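Local atomic coordinates of EDD domain protein, DegV family (Ruminococcus gnavus ATCC 29149, PDB entry 5V85), a protein that probably binds fatty acids, here holding vaccenic acid, as a member of the DegV family of lipid-binding proteins. Residues C29-P34 / S138-E143. Numbering follows the deposited sequence.
Sequences CGEFTP and SASVGE. With VCA (vaccenic acid), chain H.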
ATOM      1  N   CYS B  29      10.286 -17.253  12.111  1.00 16.20           N
ATOM      2  CA  CYS B  29       8.838 -17.414  12.023  1.00 18.35           C
ATOM      3  C   CYS B  29       8.400 -17.752  10.602  1.00 19.36           C
ATOM      4  O   CYS B  29       7.414 -18.473  10.414  1.00 20.08           O
ATOM      5  CB  CYS B  29       8.124 -16.158  12.521  1.00 19.32           C
ATOM      6  SG  CYS B  29       6.317 -16.340  12.645  1.00 21.32           S
ATOM      7  N   GLY B  30       9.127 -17.268   9.597  1.00 16.64           N
ATOM      8  CA  GLY B  30       8.779 -17.530   8.214  1.00 13.51           C
ATOM      9  C   GLY B  30       9.181 -18.912   7.741  1.00 16.91           C
ATOM     10  O   GLY B  30      10.373 -19.210   7.623  1.00 17.27           O
ATOM     11  N   GLU B  31       8.194 -19.757   7.453  1.00 17.79           N
ATOM     12  CA  GLU B  31       8.454 -21.136   7.065  1.00 19.28           C
ATOM     13  C   GLU B  31       9.124 -21.205   5.699  1.00 19.59           C
ATOM     14  O   GLU B  31       8.931 -20.341   4.842  1.00 23.04           O
ATOM     15  CB  GLU B  31       7.151 -21.936   7.032  1.00 22.52           C
ATOM     16  CG  GLU B  31       6.546 -22.199   8.394  1.00 22.66           C
ATOM     17  CD  GLU B  31       5.716 -21.039   8.909  1.00 19.93           C
ATOM     18  OE1 GLU B  31       5.472 -20.082   8.141  1.00 23.78           O
ATOM     19  OE2 GLU B  31       5.307 -21.087  10.086  1.00 25.51           O
ATOM     20  N   PHE B  32       9.917 -22.252   5.499  1.00 21.58           N
ATOM     21  CA  PHE B  32      10.534 -22.539   4.212  1.00 21.36           C
ATOM     22  C   PHE B  32       9.867 -23.764   3.601  1.00 25.21           C
ATOM     23  O   PHE B  32       9.655 -24.764   4.292  1.00 25.64           O
ATOM     24  CB  PHE B  32      12.039 -22.787   4.358  1.00 19.50           C
ATOM     25  CG  PHE B  32      12.860 -21.535   4.501  1.00 16.46           C
ATOM     26  CD1 PHE B  32      12.266 -20.284   4.455  1.00 15.46           C
ATOM     27  CD2 PHE B  32      14.231 -21.614   4.693  1.00 24.51           C
ATOM     28  CE1 PHE B  32      13.027 -19.134   4.593  1.00 18.78           C
ATOM     29  CE2 PHE B  32      14.999 -20.467   4.831  1.00 22.76           C
ATOM     30  CZ  PHE B  32      14.396 -19.227   4.780  1.00 21.75           C
ATOM     31  N   THR B  33       9.536 -23.681   2.315  1.00 22.68           N
ATOM     32  CA  THR B  33       9.137 -24.860   1.571  1.00 22.21           C
ATOM     33  C   THR B  33      10.359 -25.746   1.331  1.00 25.90           C
ATOM     34  O   THR B  33      11.498 -25.305   1.509  1.00 22.42           O
ATOM     35  CB  THR B  33       8.499 -24.467   0.239  1.00 23.90           C
ATOM     36  OG1 THR B  33       9.443 -23.735  -0.555  1.00 23.96           O
ATOM     37  CG2 THR B  33       7.259 -23.616   0.467  1.00 25.23           C
ATOM     38  N   PRO B  34      10.152 -27.013   0.950  1.00 30.36           N
ATOM     39  CA  PRO B  34      11.313 -27.852   0.603  1.00 31.14           C
ATOM     40  C   PRO B  34      12.184 -27.244  -0.482  1.00 23.09           C
ATOM     41  O   PRO B  34      13.416 -27.352  -0.418  1.00 27.35           O
ATOM     42  CB  PRO B  34      10.665 -29.169   0.152  1.00 35.55           C
ATOM     43  CG  PRO B  34       9.375 -29.218   0.895  1.00 38.81           C
ATOM     44  CD  PRO B  34       8.900 -27.793   0.985  1.00 37.41           C
ATOM     45  N   SER B 138       3.199  -9.030   8.807  1.00 19.22           N
ATOM     46  CA  SER B 138       2.510 -10.299   8.752  1.00 13.84           C
ATOM     47  C   SER B 138       3.300 -11.244   9.641  1.00 19.12           C
ATOM     48  O   SER B 138       4.024 -10.806  10.540  1.00 16.98           O
ATOM     49  CB  SER B 138       2.381 -10.771   7.291  1.00 15.61           C
ATOM     50  OG  SER B 138       1.758 -12.043   7.198  1.00 18.39           O
ATOM     51  N   ALA B 139       3.185 -12.533   9.370  1.00 15.62           N
ATOM     52  CA  ALA B 139       3.917 -13.549  10.104  1.00 13.69           C
ATOM     53  C   ALA B 139       3.804 -14.818   9.283  1.00 15.96           C
ATOM     54  O   ALA B 139       3.071 -14.868   8.291  1.00 18.09           O
ATOM     55  CB  ALA B 139       3.361 -13.745  11.516  1.00 14.11           C
ATOM     56  N   SER B 140       4.545 -15.837   9.705  1.00 17.90           N
ATOM     57  CA  SER B 140       4.422 -17.197   9.175  1.00 16.42           C
ATOM     58  C   SER B 140       4.577 -17.138   7.656  1.00 17.69           C
ATOM     59  O   SER B 140       5.560 -16.561   7.167  1.00 16.63           O
ATOM     60  CB  SER B 140       3.115 -17.793   9.678  1.00 12.36           C
ATOM     61  OG  SER B 140       2.929 -19.105   9.180  1.00 16.96           O
ATOM     62  N   VAL B 141       3.638 -17.683   6.880  1.00 17.02           N
ATOM     63  CA  VAL B 141       3.805 -17.755   5.435  1.00 14.03           C
ATOM     64  C   VAL B 141       3.697 -16.402   4.751  1.00 12.51           C
ATOM     65  O   VAL B 141       4.018 -16.298   3.562  1.00 12.54           O
ATOM     66  CB  VAL B 141       2.783 -18.730   4.821  1.00 15.32           C
ATOM     67  CG1 VAL B 141       3.234 -20.154   5.044  1.00 16.15           C
ATOM     68  CG2 VAL B 141       1.393 -18.496   5.407  1.00 16.95           C
ATOM     69  N   GLY B 142       3.250 -15.365   5.461  1.00 17.22           N
ATOM     70  CA  GLY B 142       3.360 -14.022   4.916  1.00 17.86           C
ATOM     71  C   GLY B 142       4.802 -13.649   4.634  1.00 19.26           C
ATOM     72  O   GLY B 142       5.110 -13.045   3.603  1.00 13.35           O
ATOM     73  N   GLU B 143       5.707 -14.020   5.541  1.00 16.72           N
ATOM     74  CA  GLU B 143       7.134 -13.817   5.312  1.00 17.96           C
ATOM     75  C   GLU B 143       7.641 -14.712   4.190  1.00 16.91           C
ATOM     76  O   GLU B 143       8.443 -14.277   3.355  1.00 16.47           O
ATOM     77  CB  GLU B 143       7.902 -14.097   6.602  1.00 14.01           C
ATOM     78  CG  GLU B 143       7.394 -13.304   7.795  1.00 16.41           C
ATOM     79  CD  GLU B 143       8.156 -13.619   9.067  1.00 19.73           C
ATOM     80  OE1 GLU B 143       7.502 -13.770  10.120  1.00 17.53           O
ATOM     81  OE2 GLU B 143       9.402 -13.708   9.014  1.00 18.69           O
TER
HETATM   82  O2  VCA H 301       9.509 -11.182  19.105  1.00 26.04           O
HETATM   83  C1  VCA H 301       8.966 -12.264  19.456  1.00 29.20           C
HETATM   84  O1  VCA H 301       9.153 -12.710  20.620  1.00 22.92           O
HETATM   85  C2  VCA H 301       8.083 -13.036  18.474  1.00 21.96           C
HETATM   86  C3  VCA H 301       6.622 -12.619  18.636  1.00 23.12           C
HETATM   87  C4  VCA H 301       5.816 -13.115  17.432  1.00 20.51           C
HETATM   88  C5  VCA H 301       4.324 -12.904  17.692  1.00 23.40           C
HETATM   89  C6  VCA H 301       3.519 -13.145  16.413  1.00 23.57           C
HETATM   90  C7  VCA H 301       3.689 -14.592  15.951  1.00 19.49           C
HETATM   91  C8  VCA H 301       2.536 -14.995  15.025  1.00 17.88           C
HETATM   92  C9  VCA H 301       2.760 -16.434  14.555  1.00 20.03           C
HETATM   93  C10 VCA H 301       1.655 -16.866  13.587  1.00 22.48           C
HETATM   94  C11 VCA H 301       0.334 -17.040  14.335  1.00 17.25           C
HETATM   95  C12 VCA H 301      -0.766 -16.401  13.933  1.00 23.59           C
HETATM   96  C13 VCA H 301      -0.769 -15.558  12.655  1.00 16.73           C
HETATM   97  C14 VCA H 301      -0.606 -14.076  13.000  1.00 22.16           C
HETATM   98  C15 VCA H 301      -0.821 -13.212  11.756  1.00 21.74           C
HETATM   99  C16 VCA H 301      -0.285 -11.804  12.024  1.00 22.62           C
HETATM  100  C17 VCA H 301      -0.781 -10.827  10.956  1.00 27.44           C
HETATM  101  C18 VCA H 301      -0.288  -9.416  11.280  1.00 21.38           C
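The carboxylate of E31 receives the hydroxyl of S140, OG to OE1 being 2.9 Å, on the syn side of the group and 28° out of its plane. A bend at chi2 (83°) folds the glutamate chain back toward the serine, whose OG stands anti to its own backbone N (chi1 179°). The other oxygen, OE2, accepts from S282 N and S285 OG, which fixes the rotation of a buried carboxylate. An alanine at E31 would probably leave the S140 hydroxyl without OE1 and the S282 amide without OE2. Sulfur supplies a softer acceptor: S140 N points at C29 SG in a weak bond of 3.5 Å. Here the loop following strand 22-27 meets the start of helix 141-155, in the two-domain architecture of DegV proteins, where the fatty acid lies in a cleft. S140 occupies the N-cap position without a capping bond from its hydroxyl, which goes to E31 instead. A139 reaches that lipid, its CB 3.8 Å from C8 of vaccenic acid and 4.1 Å from C29 SG. Backbone carbons make the closest approach of the main chains, G30 CA giving a CH...O contact to S140 O and S140 CA another to C29 O. On the helix side, E143, extended beyond CG, lies alongside C29 and G30, its OE1 against C29 CB at 3.4 Å and its CB packed on G30 CA at 3.9 Å.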